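Fc fragment of IgE receptor II (Bos taurus, PDB 6PWS) probably serves as a low-affinity IgE receptor (CD23), whose C-type lectin domain binds calcium and, in this crystal, a methyl mannoside. Local coordinates at residues E51-D54 against F55-R59; A27-W30 against I31-R34. All coordinates share one frame; numbering follows the deposited sequence. Where two conformers were deposited one is given.

Contact 1: residues E51-D54 against F55-R59; sequences EEQD and FLTKR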
loop_
_atom_site.group_PDB
_atom_site.type_symbol
_atom_site.label_atom_id
_atom_site.label_comp_id
_atom_site.label_asym_id
_atom_site.label_seq_id
_atom_site.Cartn_x
_atom_site.Cartn_y
_atom_site.Cartn_z
ATOM N N GLU A 51 -3.109 -13.988 3.766
ATOM C CA GLU A 51 -2.116 -14.570 2.865
ATOM C C GLU A 51 -1.471 -13.488 2.004
ATOM O O GLU A 51 -0.249 -13.489 1.786
ATOM C CB GLU A 51 -2.776 -15.639 1.994
ATOM C CG GLU A 51 -3.307 -16.851 2.765
ATOM C CD GLU A 51 -4.662 -16.643 3.457
ATOM O OE1 GLU A 51 -5.368 -15.647 3.174
ATOM O OE2 GLU A 51 -5.016 -17.504 4.296
ATOM N N GLU A 52 -2.282 -12.550 1.511
ATOM C CA GLU A 52 -1.745 -11.429 0.749
ATOM C C GLU A 52 -0.862 -10.557 1.634
ATOM O O GLU A 52 0.231 -10.135 1.227
ATOM C CB GLU A 52 -2.902 -10.638 0.137
ATOM C CG GLU A 52 -2.467 -9.488 -0.746
ATOM C CD GLU A 52 -3.614 -8.853 -1.520
ATOM O OE1 GLU A 52 -4.773 -8.865 -1.021
ATOM O OE2 GLU A 52 -3.343 -8.338 -2.632
ATOM N N GLN A 53 -1.319 -10.268 2.858
ATOM C CA GLN A 53 -0.477 -9.503 3.767
ATOM C C GLN A 53 0.844 -10.217 4.030
ATOM O O GLN A 53 1.895 -9.575 4.081
ATOM C CB GLN A 53 -1.204 -9.234 5.083
ATOM C CG GLN A 53 -0.351 -8.433 6.068
ATOM C CD GLN A 53 -0.042 -7.034 5.561
ATOM O OE1 GLN A 53 -0.955 -6.253 5.295
ATOM N NE2 GLN A 53 1.238 -6.706 5.443
ATOM N N ASP A 54 0.822 -11.540 4.218
ATOM C CA ASP A 54 2.052 -12.282 4.496
ATOM C C ASP A 54 3.043 -12.131 3.344
ATOM O O ASP A 54 4.247 -11.938 3.565
ATOM C CB ASP A 54 1.690 -13.756 4.743
ATOM C CG ASP A 54 2.895 -14.680 4.798
ATOM O OD1 ASP A 54 3.628 -14.623 5.803
ATOM O OD2 ASP A 54 3.099 -15.499 3.864
ATOM N N PHE A 55 2.551 -12.219 2.106
ATOM C CA PHE A 55 3.406 -12.023 0.938
ATOM C C PHE A 55 4.113 -10.676 1.020
ATOM O O PHE A 55 5.317 -10.562 0.763
ATOM C CB PHE A 55 2.547 -12.142 -0.333
ATOM C CG PHE A 55 3.237 -11.682 -1.595
ATOM C CD1 PHE A 55 3.055 -10.387 -2.056
ATOM C CD2 PHE A 55 4.072 -12.525 -2.320
ATOM C CE1 PHE A 55 3.684 -9.945 -3.206
ATOM C CE2 PHE A 55 4.708 -12.079 -3.471
ATOM C CZ PHE A 55 4.511 -10.790 -3.912
ATOM N N LEU A 56 3.357 -9.629 1.368
ATOM C CA LEU A 56 3.888 -8.269 1.448
ATOM C C LEU A 56 4.815 -8.083 2.646
ATOM O O LEU A 56 5.892 -7.493 2.510
ATOM C CB LEU A 56 2.729 -7.268 1.503
ATOM C CG LEU A 56 1.875 -7.229 0.230
ATOM C CD1 LEU A 56 0.631 -6.401 0.471
ATOM C CD2 LEU A 56 2.657 -6.706 -0.966
ATOM N N THR A 57 4.410 -8.556 3.830
ATOM C CA THR A 57 5.232 -8.426 5.029
ATOM C C THR A 57 6.617 -9.000 4.800
ATOM O O THR A 57 7.628 -8.395 5.167
ATOM C CB THR A 57 4.538 -9.155 6.179
ATOM O OG1 THR A 57 3.386 -8.399 6.547
ATOM C CG2 THR A 57 5.464 -9.340 7.389
ATOM N N LYS A 58 6.678 -10.176 4.191
ATOM C CA LYS A 58 7.965 -10.837 4.020
ATOM C C LYS A 58 8.896 -10.067 3.099
ATOM O O LYS A 58 10.116 -10.225 3.213
ATOM C CB LYS A 58 7.736 -12.263 3.517
ATOM C CG LYS A 58 7.099 -13.143 4.587
ATOM C CD LYS A 58 6.932 -14.596 4.154
ATOM C CE LYS A 58 6.164 -14.704 2.851
ATOM N NZ LYS A 58 5.618 -16.086 2.638
ATOM N N ARG A 59 8.350 -9.232 2.208
ATOM C CA ARG A 59 9.077 -8.533 1.154
ATOM C C ARG A 59 9.164 -7.029 1.364
ATOM O O ARG A 59 9.719 -6.317 0.507
ATOM C CB ARG A 59 8.389 -8.852 -0.182
ATOM C CG ARG A 59 8.550 -10.309 -0.574
ATOM C CD ARG A 59 7.618 -10.694 -1.700
ATOM N NE ARG A 59 7.805 -12.071 -2.149
ATOM C CZ ARG A 59 7.316 -13.142 -1.536
ATOM N NH1 ARG A 59 6.620 -13.033 -0.406
ATOM N NH2 ARG A 59 7.547 -14.337 -2.060
#
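Gln53 and Thr57 meet one turn apart along helix 50-59. The amide nitrogen NE2 of Gln53 donates to Thr57 OG1 over 2.9 Å, nearly straight (165°) and close to its amide plane. A bend at chi2 of Gln53 (65°) brings the amide across to the hydroxyl one turn on. Its other end, OE1, takes a hydrogen bond from Trp114 NE1, so both ends are held. On the exposed side, one of two Lys58 conformers puts NZ in a salt bridge with Asp54 OD2 at 2.9 Å, syn but well out of the carboxylate plane; the bridge is thus less certain. Arg59 arches over Phe55: CD lies over one face of the ring toward its rim, and NH1 donates to Phe55 O at 3.0 Å. The backbone carries i to i+4 bonds, the shortest from Thr57 N to Gln53 O at 2.7 Å. Further out, Phe55 stacks on Phe16, and Glu52 OE2 makes a salt bridge to Lys19 and a hydrogen bond with Tyr21 OH. Together they seat the inner face of the helix against strands 14-16 and 19-25. The arrangement is that of an amphipathic helix, here the second helix of the C-type lectin fold.

Contact 2: residues A27-W30 against I31-R34; sequences AKKW and IQAR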
loop_
_atom_site.group_PDB
_atom_site.type_symbol
_atom_site.label_atom_id
_atom_site.label_comp_id
_atom_site.label_asym_id
_atom_site.label_seq_id
_atom_site.Cartn_x
_atom_site.Cartn_y
_atom_site.Cartn_z
ATOM N N ALA A 27 12.378 7.958 -2.839
ATOM C CA ALA A 27 11.613 8.790 -1.924
ATOM C C ALA A 27 10.418 9.425 -2.621
ATOM O O ALA A 27 10.575 10.136 -3.617
ATOM C CB ALA A 27 12.526 9.874 -1.350
ATOM N N LYS A 28 9.225 9.209 -2.054
ATOM C CA LYS A 28 7.988 9.755 -2.594
ATOM C C LYS A 28 7.002 10.029 -1.471
ATOM O O LYS A 28 6.873 9.225 -0.545
ATOM C CB LYS A 28 7.346 8.793 -3.592
ATOM C CG LYS A 28 8.202 8.620 -4.838
ATOM C CD LYS A 28 7.483 7.923 -5.968
ATOM C CE LYS A 28 8.415 7.590 -7.109
ATOM N NZ LYS A 28 8.955 8.797 -7.785
ATOM N N LYS A 29 6.294 11.153 -1.581
ATOM C CA LYS A 29 5.104 11.410 -0.782
ATOM C C LYS A 29 3.979 10.502 -1.280
ATOM O O LYS A 29 4.051 9.933 -2.368
ATOM C CB LYS A 29 4.709 12.881 -0.917
ATOM C CG LYS A 29 5.799 13.851 -0.491
ATOM C CD LYS A 29 5.388 15.302 -0.682
ATOM C CE LYS A 29 6.512 16.253 -0.298
ATOM N NZ LYS A 29 6.131 17.672 -0.477
ATOM N N TRP A 30 2.900 10.368 -0.498
ATOM C CA TRP A 30 1.860 9.400 -0.866
ATOM C C TRP A 30 1.279 9.694 -2.254
ATOM O O TRP A 30 1.130 8.785 -3.076
ATOM C CB TRP A 30 0.757 9.347 0.189
ATOM C CG TRP A 30 -0.280 8.286 -0.053
ATOM C CD1 TRP A 30 -0.211 6.978 0.325
ATOM C CD2 TRP A 30 -1.551 8.436 -0.717
ATOM N NE1 TRP A 30 -1.345 6.309 -0.040
ATOM C CE2 TRP A 30 -2.184 7.175 -0.691
ATOM C CE3 TRP A 30 -2.222 9.511 -1.318
ATOM C CZ2 TRP A 30 -3.449 6.960 -1.231
ATOM C CZ3 TRP A 30 -3.477 9.291 -1.860
ATOM C CH2 TRP A 30 -4.077 8.025 -1.809
ATOM N N ILE A 31 0.958 10.962 -2.547
ATOM C CA ILE A 31 0.358 11.291 -3.841
ATOM C C ILE A 31 1.343 11.020 -4.974
ATOM O O ILE A 31 0.952 10.595 -6.070
ATOM C CB ILE A 31 -0.150 12.745 -3.853
ATOM C CG1 ILE A 31 -0.795 13.076 -5.203
ATOM C CG2 ILE A 31 0.992 13.734 -3.581
ATOM C CD1 ILE A 31 -1.567 14.380 -5.219
ATOM N N GLN A 32 2.633 11.266 -4.739
ATOM C CA GLN A 32 3.634 10.958 -5.750
ATOM C C GLN A 32 3.702 9.459 -6.008
ATOM O O GLN A 32 3.857 9.018 -7.155
ATOM C CB GLN A 32 5.003 11.484 -5.324
ATOM C CG GLN A 32 5.116 13.000 -5.277
ATOM C CD GLN A 32 6.455 13.467 -4.735
ATOM O OE1 GLN A 32 6.936 12.972 -3.721
ATOM N NE2 GLN A 32 7.066 14.428 -5.413
ATOM N N ALA A 33 3.570 8.658 -4.950
ATOM C CA ALA A 33 3.544 7.209 -5.106
ATOM C C ALA A 33 2.286 6.761 -5.847
ATOM O O ALA A 33 2.344 5.841 -6.673
ATOM C CB ALA A 33 3.675 6.537 -3.737
ATOM N N ARG A 34 1.143 7.413 -5.592
ATOM C CA ARG A 34 -0.067 7.110 -6.351
ATOM C C ARG A 34 0.220 7.205 -7.843
ATOM O O ARG A 34 -0.081 6.291 -8.620
ATOM C CB ARG A 34 -1.204 8.071 -5.981
ATOM C CG ARG A 34 -2.434 7.876 -6.875
ATOM C CD ARG A 34 -3.260 9.086 -7.035
ATOM N NE ARG A 34 -4.315 8.843 -8.008
ATOM C CZ ARG A 34 -5.378 9.615 -8.119
ATOM N NH1 ARG A 34 -5.503 10.675 -7.343
ATOM N NH2 ARG A 34 -6.330 9.342 -8.984
#
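Gln32 reaches back to the start of its own helix and accepts a hydrogen bond from the backbone N of Lys29. The distance from Lys29 N to Gln32 OE1 is 2.9 Å, and the bond is nearly straight at 169°. The donor lies in the carbonyl plane of the Gln32 amide, on a lone pair of OE1. With CG anti to the carbonyl carbon (chi1 -67°) and the chain extended beyond it, the amide points back to the N-H of the N-cap residue, Lys29. Two i to i+4 bonds follow. Ala33 N donates to Lys29 O at 2.9 Å, and Arg34 N donates to Trp30 O at 2.9 Å.

Around this polar frame the side chains make a few van der Waals contacts. Lys28 CB lies 4.0 Å from Gln32 CB. The CB and CG atoms of Lys29 lie alongside Gln32 OE1, CG at 3.5 Å. Ala33 CB sits 3.5 Å from Trp30 O and touches Leu44 and Trp126.

Trp30 turns its indole away from the helix into the domain. There NE1 donates to Ile67 O, and the ring meets Trp66 edge-to-face. Arg34 extends to a salt bridge with Glu38.

The Lys29 N-H lies outside the helix's own i to i+4 pattern. Gln32, at N3, supplies the acceptor, one half of a capping box; the lysine side chain has no acceptor to complete it.

Both contacts are local, each within one continuous stretch. Contact 2 comes first in the chain and holds the junction of strand 27-28 with helix 30-39. Contact 1 lies wholly on helix 50-59. Their centres are about 21 Å apart, on opposite sides of the chain's centre, and they do not touch. Each is partly buried, with one side toward the domain and one outward. Beyond shared backbone bonds, contact 1 adds side-chain to side-chain bonds, an amide-hydroxyl bond and a salt bridge, and contact 2 a side-chain to backbone bond at a helix start. Inward, contact 1 sends Phe55 and Leu56 onto strand 19-25, whereas contact 2 sends Trp30 and Ala33 onto strand 43-44.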